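Local coordinates for protein cellobiose 2-epimerase (PDB 5ZIG) that probably catalyses the reversible epimerization of cellobiose to 4-O-beta-D-glucopyranosyl-D-mannose, as a member of the N-acylglucosamine 2-epimerase family, at residues S105-P108 with P112-R115; N85-L90 with A130-A135; L151-D154 with D158-H161; E199-L204 with P211-A216. All blocks are in the same frame, centred on the assembly; numbering follows the deposited sequence.

Contact 1: S105-P108 with P112-R115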
loop_
_atom_site.group_PDB
_atom_site.type_symbol
_atom_site.label_atom_id
_atom_site.label_comp_id
_atom_site.label_asym_id
_atom_site.label_seq_id
_atom_site.Cartn_x
_atom_site.Cartn_y
_atom_site.Cartn_z
ATOM N N SER A 105 10.949 7.166 12.636
ATOM C CA SER A 105 11.632 8.134 11.790
ATOM C C SER A 105 13.010 8.374 12.379
ATOM O O SER A 105 13.236 8.168 13.572
ATOM C CB SER A 105 10.864 9.453 11.691
ATOM O OG SER A 105 10.614 9.989 12.981
ATOM N N VAL A 106 13.928 8.805 11.520
ATOM C CA VAL A 106 15.250 9.216 11.950
ATOM C C VAL A 106 15.587 10.538 11.287
ATOM O O VAL A 106 14.922 10.980 10.349
ATOM C CB VAL A 106 16.331 8.143 11.675
ATOM C CG1 VAL A 106 15.917 6.761 12.243
ATOM C CG2 VAL A 106 16.621 8.041 10.189
ATOM N N HIS A 107 16.652 11.156 11.791
ATOM C CA HIS A 107 17.189 12.369 11.208
ATOM C C HIS A 107 17.886 12.062 9.890
ATOM O O HIS A 107 18.225 10.907 9.619
ATOM C CB HIS A 107 18.173 13.014 12.177
ATOM C CG HIS A 107 17.517 13.571 13.400
ATOM N ND1 HIS A 107 17.077 14.874 13.477
ATOM C CD2 HIS A 107 17.204 12.998 14.588
ATOM C CE1 HIS A 107 16.538 15.087 14.667
ATOM N NE2 HIS A 107 16.597 13.961 15.358
ATOM N N PRO A 108 18.087 13.094 9.029
ATOM C CA PRO A 108 18.877 12.900 7.801
ATOM C C PRO A 108 20.057 11.941 7.951
ATOM O O PRO A 108 20.163 10.988 7.164
ATOM C CB PRO A 108 19.335 14.325 7.466
ATOM C CG PRO A 108 18.158 15.203 7.966
ATOM C CD PRO A 108 17.443 14.423 9.064
ATOM N N PRO A 112 18.154 8.352 15.453
ATOM C CA PRO A 112 16.721 8.139 15.692
ATOM C C PRO A 112 16.033 9.460 16.003
ATOM O O PRO A 112 16.554 10.287 16.753
ATOM C CB PRO A 112 16.688 7.179 16.886
ATOM C CG PRO A 112 17.978 6.470 16.828
ATOM C CD PRO A 112 18.981 7.474 16.301
ATOM N N LEU A 113 14.879 9.678 15.363
ATOM C CA LEU A 113 14.005 10.799 15.699
ATOM C C LEU A 113 12.850 10.268 16.541
ATOM O O LEU A 113 12.921 10.281 17.773
ATOM C CB LEU A 113 13.499 11.522 14.433
ATOM C CG LEU A 113 12.613 12.752 14.684
ATOM C CD1 LEU A 113 13.024 13.491 15.940
ATOM C CD2 LEU A 113 12.693 13.711 13.521
ATOM N N SER A 114 11.793 9.781 15.895
ATOM C CA SER A 114 10.685 9.162 16.615
ATOM C C SER A 114 11.013 7.679 16.833
ATOM O O SER A 114 11.139 6.904 15.880
ATOM C CB SER A 114 9.378 9.352 15.858
ATOM O OG SER A 114 8.360 8.519 16.381
ATOM N N ARG A 115 11.173 7.290 18.094
ATOM C CA ARG A 115 11.598 5.936 18.450
ATOM C C ARG A 115 10.437 4.989 18.676
ATOM O O ARG A 115 10.667 3.818 18.978
ATOM C CB ARG A 115 12.548 5.937 19.677
ATOM C CG ARG A 115 13.726 6.960 19.648
ATOM C CD ARG A 115 14.594 6.993 20.977
ATOM N NE ARG A 115 15.948 7.502 20.733
ATOM C CZ ARG A 115 17.016 6.726 20.588
ATOM N NH1 ARG A 115 16.865 5.415 20.577
ATOM N NH2 ARG A 115 18.221 7.262 20.399
#

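Contact 2: N85-L90 with A130-A135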
loop_
_atom_site.group_PDB
_atom_site.type_symbol
_atom_site.label_atom_id
_atom_site.label_comp_id
_atom_site.label_asym_id
_atom_site.label_seq_id
_atom_site.Cartn_x
_atom_site.Cartn_y
_atom_site.Cartn_z
ATOM N N ASN A 85 20.758 0.677 -1.476
ATOM C CA ASN A 85 20.845 1.928 -0.733
ATOM C C ASN A 85 19.718 2.022 0.276
ATOM O O ASN A 85 19.938 2.348 1.448
ATOM C CB ASN A 85 20.813 3.134 -1.677
ATOM C CG ASN A 85 20.752 4.459 -0.923
ATOM O OD1 ASN A 85 21.313 4.593 0.173
ATOM N ND2 ASN A 85 20.070 5.438 -1.495
ATOM N N ALA A 86 18.490 1.757 -0.166
ATOM C CA ALA A 86 17.375 1.815 0.765
ATOM C C ALA A 86 17.503 0.746 1.838
ATOM O O ALA A 86 17.091 0.961 2.986
ATOM C CB ALA A 86 16.056 1.672 0.015
ATOM N N TYR A 87 18.101 -0.390 1.500
ATOM C CA TYR A 87 18.216 -1.472 2.474
ATOM C C TYR A 87 19.215 -1.115 3.574
ATOM O O TYR A 87 18.908 -1.242 4.762
ATOM C CB TYR A 87 18.619 -2.763 1.771
ATOM C CG TYR A 87 18.913 -3.925 2.700
ATOM C CD1 TYR A 87 17.892 -4.595 3.364
ATOM C CD2 TYR A 87 20.216 -4.343 2.905
ATOM C CE1 TYR A 87 18.165 -5.646 4.187
ATOM C CE2 TYR A 87 20.506 -5.389 3.744
ATOM C CZ TYR A 87 19.480 -6.039 4.381
ATOM O OH TYR A 87 19.783 -7.088 5.212
ATOM N N ARG A 88 20.416 -0.671 3.186
ATOM C CA ARG A 88 21.437 -0.296 4.162
ATOM C C ARG A 88 20.924 0.774 5.120
ATOM O O ARG A 88 21.191 0.715 6.328
ATOM C CB ARG A 88 22.694 0.195 3.443
ATOM C CG ARG A 88 23.418 -0.878 2.640
ATOM C CD ARG A 88 24.734 -0.351 2.070
ATOM N NE ARG A 88 24.518 0.752 1.136
ATOM C CZ ARG A 88 24.456 0.611 -0.186
ATOM N NH1 ARG A 88 24.595 -0.585 -0.731
ATOM N NH2 ARG A 88 24.252 1.666 -0.961
ATOM N N PHE A 89 20.187 1.763 4.601
ATOM C CA PHE A 89 19.637 2.806 5.461
ATOM C C PHE A 89 18.537 2.265 6.357
ATOM O O PHE A 89 18.405 2.693 7.511
ATOM C CB PHE A 89 19.101 3.974 4.637
ATOM C CG PHE A 89 18.883 5.226 5.451
ATOM C CD1 PHE A 89 19.955 6.031 5.812
ATOM C CD2 PHE A 89 17.611 5.583 5.870
ATOM C CE1 PHE A 89 19.763 7.188 6.586
ATOM C CE2 PHE A 89 17.401 6.727 6.636
ATOM C CZ PHE A 89 18.489 7.531 7.005
ATOM N N LEU A 90 17.731 1.340 5.835
ATOM C CA LEU A 90 16.719 0.694 6.656
ATOM C C LEU A 90 17.349 -0.082 7.807
ATOM O O LEU A 90 16.834 -0.070 8.931
ATOM C CB LEU A 90 15.871 -0.239 5.801
ATOM C CG LEU A 90 14.823 -0.989 6.600
ATOM C CD1 LEU A 90 13.771 -0.021 7.123
ATOM C CD2 LEU A 90 14.220 -2.121 5.734
ATOM N N ALA A 130 11.122 -8.761 2.490
ATOM C CA ALA A 130 10.839 -9.962 1.721
ATOM C C ALA A 130 11.069 -9.713 0.234
ATOM O O ALA A 130 11.702 -10.527 -0.450
ATOM C CB ALA A 130 9.402 -10.419 1.991
ATOM N N ALA A 131 10.604 -8.564 -0.266
ATOM C CA ALA A 131 10.858 -8.209 -1.655
ATOM C C ALA A 131 12.350 -8.110 -1.925
ATOM O O ALA A 131 12.840 -8.618 -2.942
ATOM C CB ALA A 131 10.153 -6.895 -1.985
ATOM N N TYR A 132 13.095 -7.482 -1.003
ATOM C CA TYR A 132 14.531 -7.324 -1.189
ATOM C C TYR A 132 15.227 -8.673 -1.221
ATOM O O TYR A 132 16.148 -8.888 -2.018
ATOM C CB TYR A 132 15.124 -6.457 -0.077
ATOM C CG TYR A 132 16.590 -6.167 -0.306
ATOM C CD1 TYR A 132 16.987 -5.535 -1.463
ATOM C CD2 TYR A 132 17.578 -6.567 0.598
ATOM C CE1 TYR A 132 18.291 -5.281 -1.727
ATOM C CE2 TYR A 132 18.933 -6.294 0.340
ATOM C CZ TYR A 132 19.264 -5.641 -0.840
ATOM O OH TYR A 132 20.559 -5.322 -1.189
ATOM N N HIS A 133 14.819 -9.583 -0.343
ATOM C CA HIS A 133 15.418 -10.914 -0.323
ATOM C C HIS A 133 15.247 -11.605 -1.674
ATOM O O HIS A 133 16.222 -12.090 -2.265
ATOM C CB HIS A 133 14.802 -11.737 0.808
ATOM C CG HIS A 133 15.148 -13.188 0.744
ATOM N ND1 HIS A 133 16.341 -13.684 1.216
ATOM C CD2 HIS A 133 14.467 -14.249 0.251
ATOM C CE1 HIS A 133 16.379 -14.991 1.021
ATOM N NE2 HIS A 133 15.251 -15.360 0.446
ATOM N N THR A 134 14.016 -11.603 -2.202
ATOM C CA THR A 134 13.751 -12.162 -3.527
ATOM C C THR A 134 14.621 -11.513 -4.601
ATOM O O THR A 134 15.208 -12.207 -5.438
ATOM C CB THR A 134 12.264 -11.999 -3.883
ATOM O OG1 THR A 134 11.456 -12.630 -2.883
ATOM C CG2 THR A 134 11.950 -12.660 -5.225
ATOM N N ALA A 135 14.733 -10.186 -4.596
ATOM C CA ALA A 135 15.427 -9.532 -5.702
ATOM C C ALA A 135 16.944 -9.627 -5.585
ATOM O O ALA A 135 17.636 -9.673 -6.611
ATOM C CB ALA A 135 15.001 -8.068 -5.808
#

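Contact 3: L151-D154 with D158-H161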
loop_
_atom_site.group_PDB
_atom_site.type_symbol
_atom_site.label_atom_id
_atom_site.label_comp_id
_atom_site.label_asym_id
_atom_site.label_seq_id
_atom_site.Cartn_x
_atom_site.Cartn_y
_atom_site.Cartn_z
ATOM N N LEU A 151 8.063 -10.196 16.356
ATOM C CA LEU A 151 7.667 -9.144 17.294
ATOM C C LEU A 151 6.200 -8.794 17.124
ATOM O O LEU A 151 5.474 -8.608 18.112
ATOM C CB LEU A 151 8.517 -7.892 17.089
ATOM C CG LEU A 151 9.949 -7.850 17.620
ATOM C CD1 LEU A 151 10.622 -6.585 17.103
ATOM C CD2 LEU A 151 9.972 -7.906 19.149
ATOM N N LEU A 152 5.772 -8.632 15.864
ATOM C CA LEU A 152 4.372 -8.385 15.557
ATOM C C LEU A 152 3.462 -9.441 16.182
ATOM O O LEU A 152 2.379 -9.119 16.688
ATOM C CB LEU A 152 4.183 -8.338 14.039
ATOM C CG LEU A 152 4.448 -7.040 13.274
ATOM C CD1 LEU A 152 5.607 -6.228 13.858
ATOM C CD2 LEU A 152 4.697 -7.339 11.802
ATOM N N GLU A 153 3.878 -10.711 16.148
ATOM C CA GLU A 153 3.052 -11.747 16.742
ATOM C C GLU A 153 3.244 -11.780 18.255
ATOM O O GLU A 153 2.268 -11.796 19.012
ATOM C CB GLU A 153 3.371 -13.108 16.110
ATOM C CG GLU A 153 3.130 -13.162 14.590
ATOM C CD GLU A 153 1.686 -12.913 14.220
ATOM O OE1 GLU A 153 0.803 -13.697 14.645
ATOM O OE2 GLU A 153 1.439 -11.908 13.507
ATOM N N ASP A 154 4.494 -11.730 18.716
ATOM C CA ASP A 154 4.723 -11.931 20.148
ATOM C C ASP A 154 4.314 -10.709 20.973
ATOM O O ASP A 154 3.670 -10.857 22.021
ATOM C CB ASP A 154 6.187 -12.318 20.391
ATOM C CG ASP A 154 6.583 -13.628 19.671
ATOM O OD1 ASP A 154 7.798 -13.876 19.456
ATOM O OD2 ASP A 154 5.670 -14.403 19.296
ATOM N N ASP A 158 -3.012 -8.807 20.124
ATOM C CA ASP A 158 -3.954 -8.841 21.232
ATOM C C ASP A 158 -4.526 -10.256 21.239
ATOM O O ASP A 158 -5.376 -10.588 20.413
ATOM C CB ASP A 158 -5.027 -7.776 21.023
ATOM C CG ASP A 158 -6.130 -7.812 22.081
ATOM O OD1 ASP A 158 -6.939 -6.857 22.079
ATOM O OD2 ASP A 158 -6.197 -8.758 22.916
ATOM N N ARG A 159 -4.047 -11.090 22.165
ATOM C CA ARG A 159 -4.480 -12.478 22.210
ATOM C C ARG A 159 -5.821 -12.653 22.904
ATOM O O ARG A 159 -6.406 -13.736 22.816
ATOM C CB ARG A 159 -3.420 -13.335 22.894
ATOM C CG ARG A 159 -2.025 -13.195 22.287
ATOM C CD ARG A 159 -1.891 -13.928 20.945
ATOM N NE ARG A 159 -0.488 -14.103 20.574
ATOM C CZ ARG A 159 -0.062 -14.508 19.381
ATOM N NH1 ARG A 159 -0.928 -14.793 18.416
ATOM N NH2 ARG A 159 1.240 -14.623 19.151
ATOM N N ARG A 160 -6.323 -11.621 23.582
ATOM C CA ARG A 160 -7.657 -11.685 24.165
ATOM C C ARG A 160 -8.739 -11.423 23.123
ATOM O O ARG A 160 -9.688 -12.207 22.989
ATOM C CB ARG A 160 -7.757 -10.677 25.309
ATOM C CG ARG A 160 -9.087 -10.623 26.034
ATOM C CD ARG A 160 -8.897 -9.905 27.370
ATOM N NE ARG A 160 -10.141 -9.401 27.945
ATOM C CZ ARG A 160 -10.314 -8.156 28.389
ATOM N NH1 ARG A 160 -9.322 -7.273 28.319
ATOM N NH2 ARG A 160 -11.484 -7.793 28.901
ATOM N N HIS A 161 -8.620 -10.321 22.377
ATOM C CA HIS A 161 -9.672 -9.887 21.472
ATOM C C HIS A 161 -9.328 -10.033 19.999
ATOM O O HIS A 161 -10.163 -9.694 19.161
ATOM C CB HIS A 161 -10.052 -8.430 21.757
ATOM C CG HIS A 161 -10.853 -8.257 23.013
ATOM N ND1 HIS A 161 -10.298 -7.817 24.199
ATOM C CD2 HIS A 161 -12.163 -8.485 23.271
ATOM C CE1 HIS A 161 -11.236 -7.770 25.130
ATOM N NE2 HIS A 161 -12.376 -8.169 24.591
#

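Contact 4: E199-L204 with P211-A216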
loop_
_atom_site.group_PDB
_atom_site.type_symbol
_atom_site.label_atom_id
_atom_site.label_comp_id
_atom_site.label_asym_id
_atom_site.label_seq_id
_atom_site.Cartn_x
_atom_site.Cartn_y
_atom_site.Cartn_z
ATOM N N GLU A 199 -1.075 -7.257 4.234
ATOM C CA GLU A 199 -0.342 -7.062 2.986
ATOM C C GLU A 199 1.069 -7.616 3.087
ATOM O O GLU A 199 1.529 -8.362 2.204
ATOM C CB GLU A 199 -0.332 -5.573 2.629
ATOM C CG GLU A 199 0.676 -5.150 1.577
ATOM C CD GLU A 199 0.787 -3.633 1.478
ATOM O OE1 GLU A 199 1.277 -2.985 2.432
ATOM O OE2 GLU A 199 0.351 -3.080 0.457
ATOM N N ALA A 200 1.761 -7.276 4.178
ATOM C CA ALA A 200 3.089 -7.815 4.443
ATOM C C ALA A 200 3.075 -9.334 4.488
ATOM O O ALA A 200 3.969 -9.987 3.941
ATOM C CB ALA A 200 3.620 -7.258 5.775
ATOM N N TYR A 201 2.088 -9.912 5.175
ATOM C CA TYR A 201 2.122 -11.347 5.457
ATOM C C TYR A 201 1.870 -12.162 4.199
ATOM O O TYR A 201 2.545 -13.173 3.976
ATOM C CB TYR A 201 1.107 -11.702 6.539
ATOM C CG TYR A 201 1.535 -11.292 7.940
ATOM C CD1 TYR A 201 2.682 -10.529 8.146
ATOM C CD2 TYR A 201 0.806 -11.679 9.049
ATOM C CE1 TYR A 201 3.080 -10.151 9.428
ATOM C CE2 TYR A 201 1.193 -11.294 10.361
ATOM C CZ TYR A 201 2.336 -10.541 10.532
ATOM O OH TYR A 201 2.749 -10.168 11.808
ATOM N N SER A 202 0.900 -11.749 3.372
ATOM C CA SER A 202 0.718 -12.393 2.066
ATOM C C SER A 202 2.050 -12.535 1.337
ATOM O O SER A 202 2.378 -13.610 0.822
ATOM C CB SER A 202 -0.281 -11.612 1.203
ATOM O OG SER A 202 -1.605 -11.705 1.716
ATOM N N THR A 203 2.853 -11.470 1.331
ATOM C CA THR A 203 4.131 -11.476 0.625
ATOM C C THR A 203 5.190 -12.293 1.375
ATOM O O THR A 203 5.992 -12.997 0.745
ATOM C CB THR A 203 4.582 -10.017 0.381
ATOM O OG1 THR A 203 3.770 -9.434 -0.647
ATOM C CG2 THR A 203 6.051 -9.922 -0.052
ATOM N N LEU A 204 5.215 -12.222 2.712
ATOM C CA LEU A 204 6.135 -13.080 3.466
ATOM C C LEU A 204 5.780 -14.550 3.266
ATOM O O LEU A 204 6.668 -15.397 3.116
ATOM C CB LEU A 204 6.127 -12.701 4.957
ATOM C CG LEU A 204 7.092 -13.475 5.875
ATOM C CD1 LEU A 204 8.556 -13.274 5.453
ATOM C CD2 LEU A 204 6.892 -13.156 7.360
ATOM N N PRO A 211 4.019 -21.989 7.351
ATOM C CA PRO A 211 2.614 -22.087 7.792
ATOM C C PRO A 211 2.234 -21.113 8.908
ATOM O O PRO A 211 1.041 -20.801 9.059
ATOM C CB PRO A 211 2.497 -23.548 8.265
ATOM C CG PRO A 211 3.550 -24.280 7.494
ATOM C CD PRO A 211 4.695 -23.299 7.344
ATOM N N ARG A 212 3.192 -20.631 9.701
ATOM C CA ARG A 212 2.839 -19.693 10.765
ATOM C C ARG A 212 2.363 -18.370 10.176
ATOM O O ARG A 212 1.447 -17.735 10.706
ATOM C CB ARG A 212 4.025 -19.486 11.706
ATOM C CG ARG A 212 4.366 -20.725 12.518
ATOM C CD ARG A 212 4.954 -20.388 13.876
ATOM N NE ARG A 212 4.362 -19.182 14.450
ATOM C CZ ARG A 212 4.990 -18.012 14.550
ATOM N NH1 ARG A 212 6.236 -17.883 14.108
ATOM N NH2 ARG A 212 4.370 -16.968 15.088
ATOM N N VAL A 213 2.942 -17.961 9.055
ATOM C CA VAL A 213 2.414 -16.796 8.356
ATOM C C VAL A 213 0.995 -17.063 7.874
ATOM O O VAL A 213 0.102 -16.220 8.039
ATOM C CB VAL A 213 3.339 -16.394 7.198
ATOM C CG1 VAL A 213 3.085 -14.905 6.812
ATOM C CG2 VAL A 213 4.755 -16.606 7.612
ATOM N N ARG A 214 0.759 -18.242 7.278
ATOM C CA ARG A 214 -0.564 -18.513 6.713
ATOM C C ARG A 214 -1.618 -18.498 7.804
ATOM O O ARG A 214 -2.752 -18.042 7.587
ATOM C CB ARG A 214 -0.600 -19.858 5.977
ATOM C CG ARG A 214 -2.027 -20.447 5.882
ATOM C CD ARG A 214 -2.074 -21.951 5.631
ATOM N NE ARG A 214 -2.286 -22.242 4.219
ATOM C CZ ARG A 214 -1.395 -22.845 3.439
ATOM N NH1 ARG A 214 -0.232 -23.240 3.941
ATOM N NH2 ARG A 214 -1.669 -23.062 2.158
ATOM N N GLU A 215 -1.254 -18.991 8.991
ATOM C CA GLU A 215 -2.183 -18.991 10.110
ATOM C C GLU A 215 -2.486 -17.569 10.579
ATOM O O GLU A 215 -3.643 -17.244 10.868
ATOM C CB GLU A 215 -1.615 -19.864 11.236
ATOM C CG GLU A 215 -1.647 -21.353 10.839
ATOM C CD GLU A 215 -0.890 -22.283 11.782
ATOM O OE1 GLU A 215 -0.204 -21.799 12.710
ATOM O OE2 GLU A 215 -0.980 -23.513 11.574
ATOM N N ALA A 216 -1.466 -16.709 10.663
ATOM C CA ALA A 216 -1.729 -15.303 10.976
ATOM C C ALA A 216 -2.614 -14.661 9.910
ATOM O O ALA A 216 -3.496 -13.851 10.230
ATOM C CB ALA A 216 -0.416 -14.539 11.130
#

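Contact 1: S105-P108 with P112-R115
The carbonyl oxygen of S105 takes the shortest bond between 105-108 and 112-115: L113 N donates to S105 O over 2.9 Å, at an N-H...O angle of 151° and with the donor tilted 29° from the carbonyl plane. Two further bonds tie S105 to S114. S105 N gives its hydrogen to S114 O over 3.3 Å, nearly straight and on a lone pair in the carbonyl plane, while S114 N donates to S105 OG at 3.2 Å. The hydroxyl can accept there because chi1 of 55° sets OG between the backbone N and the carbonyl carbon of S105, turned to the chain opposite. With an alanine at S105, S114 N would be likely to lose its side-chain acceptor, and 112-115 would be freer to shift at the bulge. The rest is apolar or grazing. V106 CG1 rests on P112 CA at 3.8 Å, and the side chain of V106 also packs on F89 and L94 of helix 77-94. H107 holds its ring with the CD2 edge, in plane, toward P112 O at 3.5 Å; the L113 side chain crosses that of H107 at about a right angle, L113 CD2 over one face near the rim and L113 CD1 3.7 Å from H107 NE2. V106 and P112 form a single bridge across the turn, and V106 also bonds through its backbone to K55 of strand 55-56. With L113 and S114 both facing S105, the geometry is that of a classic beta bulge in a short hairpin-like return.

Contact 2: N85-L90 with A130-A135
Y87 and Y132 lay their rings against each other in an offset stack, centroids 4.4 Å apart and planes inclined by 25°. The tight part is the overlap of Y132 CE2 with the inner end of the other ring: it lies over one face of Y87, toward the rim, and comes within 3.3 Å of Y87 CG. In return Y87 CB sits over the face of Y132, a CH-pi contact of 4.0 Å to the centroid and 17° from the ring normal. Both side chains leave their helices with CG anti to the backbone N (chi1 174° for Y87), which carries each ring toward the other helix; the side chains, not the ring planes, cross at about a right angle. Beyond this pair the segments hardly meet. R88 lies on the exposed side of its helix and T134 on that of the other, with T134 OG1 bonded back to A130 O, and neither reaches across. The hydroxyl of Y87 is hydrogen-bonded to E140. A leucine in place of Y87 would probably forfeit the stack and leave E140 without this hydroxyl partner. Segments 85-90 and 130-135 thus meet through one aromatic pair; A141 of helix 139-156 and D138 of the preceding loop touch both tyrosine side chains, and L64 and S68 of helix 57-73 pack against Y132.

Contact 3: L151-D154 with D158-H161
R159 brings its guanidinium to the backbone of E153, with one face turned to the carbonyl. R159 was modelled in two conformers, so the geometry at its tip holds for one of them and is tentative. In that copy E153 O is 3.0 Å from R159 NH2, yet the angle is too poor for a hydrogen bond, since the oxygen lies over the flat group and not ahead of an N-H. The acidic side chains nearby stay beyond salt-bridge range: E153 OE1 is 4.3 Å from R159 NH1, and D154 OD2 is 4.4 Å from R159 NH2. What links R159 to the helix is therefore contact and, probably, weak attraction to the two carboxylates, offset by the nearby R157. E153 OE2 is satisfied elsewhere, by hydrogen bonds with Y164 and Y201. Both carboxylate oxygens of D158 are engaged: OD1 forms a salt bridge with K189, and D158 OD2 accepts from H161 N at 2.9 Å, an almost straight bond of 170° that arrives from above the carboxylate plane. R160 N adds a weak bond to the same oxygen. The bond from H161 N, three residues on, makes an Asx motif in the loop between helix 139-156 and strand 167-168.

Contact 4: E199-L204 with P211-A216
Y201 is the first residue of 199-204 to meet 211-216, and it does so with both its backbone and its ring. Its carbonyl oxygen lies 3.4 Å from V213 CG1, and the same methyl touches Y201 CB at 3.8 Å. With chi1 at -75°, CG is anti to the carbonyl carbon, and the ring runs past V213 to the next turn of the partner helix, where A216 CB packs on the CD2-CE2 side, 3.7 Å from Y201 CE2. The phenol end is hydrogen-bonded to E153. One turn on, L204 closes the contact: its CD2 meets V213 CG2 at 4.1 Å, the two side chains crossing at about a right angle. V213 is thereby wedged between Y201 and L204, CG1 chiefly against Y201 and CG2 toward L204 CD2, with chi1 of -159° leaving CG1 anti to the backbone N. No hydrogen bond joins the segments; the contact is wholly one of buried apolar surfaces and a backbone carbonyl. The segment axes come within 9.1 Å at 150°, close to antiparallel, as expected of successive helices joined by a short turn. Helix 139-156 lines one side of this pair, with W146 against L204 and V213, L152 against Y201, and the F149 ring edge-to-face with that of Y201, while helix 251-269 packs on S202 and R214.

Contacts 2 and 4 are buried, each joining two helices largely through side chains, one by a stacked aromatic pair and the other by aliphatic groups about a tyrosine. Contacts 1 and 3, each about 22 Å from the chain centre, are partly buried; each sets a loop segment against regular structure, a short strand or the end part of helix 139-156. Backbone bonding governs contact 1, unbonded charge and an Asx motif contact 3. Helix 77-94 links contacts 1 and 2, where V106 CG2 meets F89 CZ at 3.7 Å. Contacts 3 and 4 join through the probable hydrogen bond of E153 OE2 with Y201 OH, 2.8 Å, and contacts 2 and 4 brush through A130 and T203.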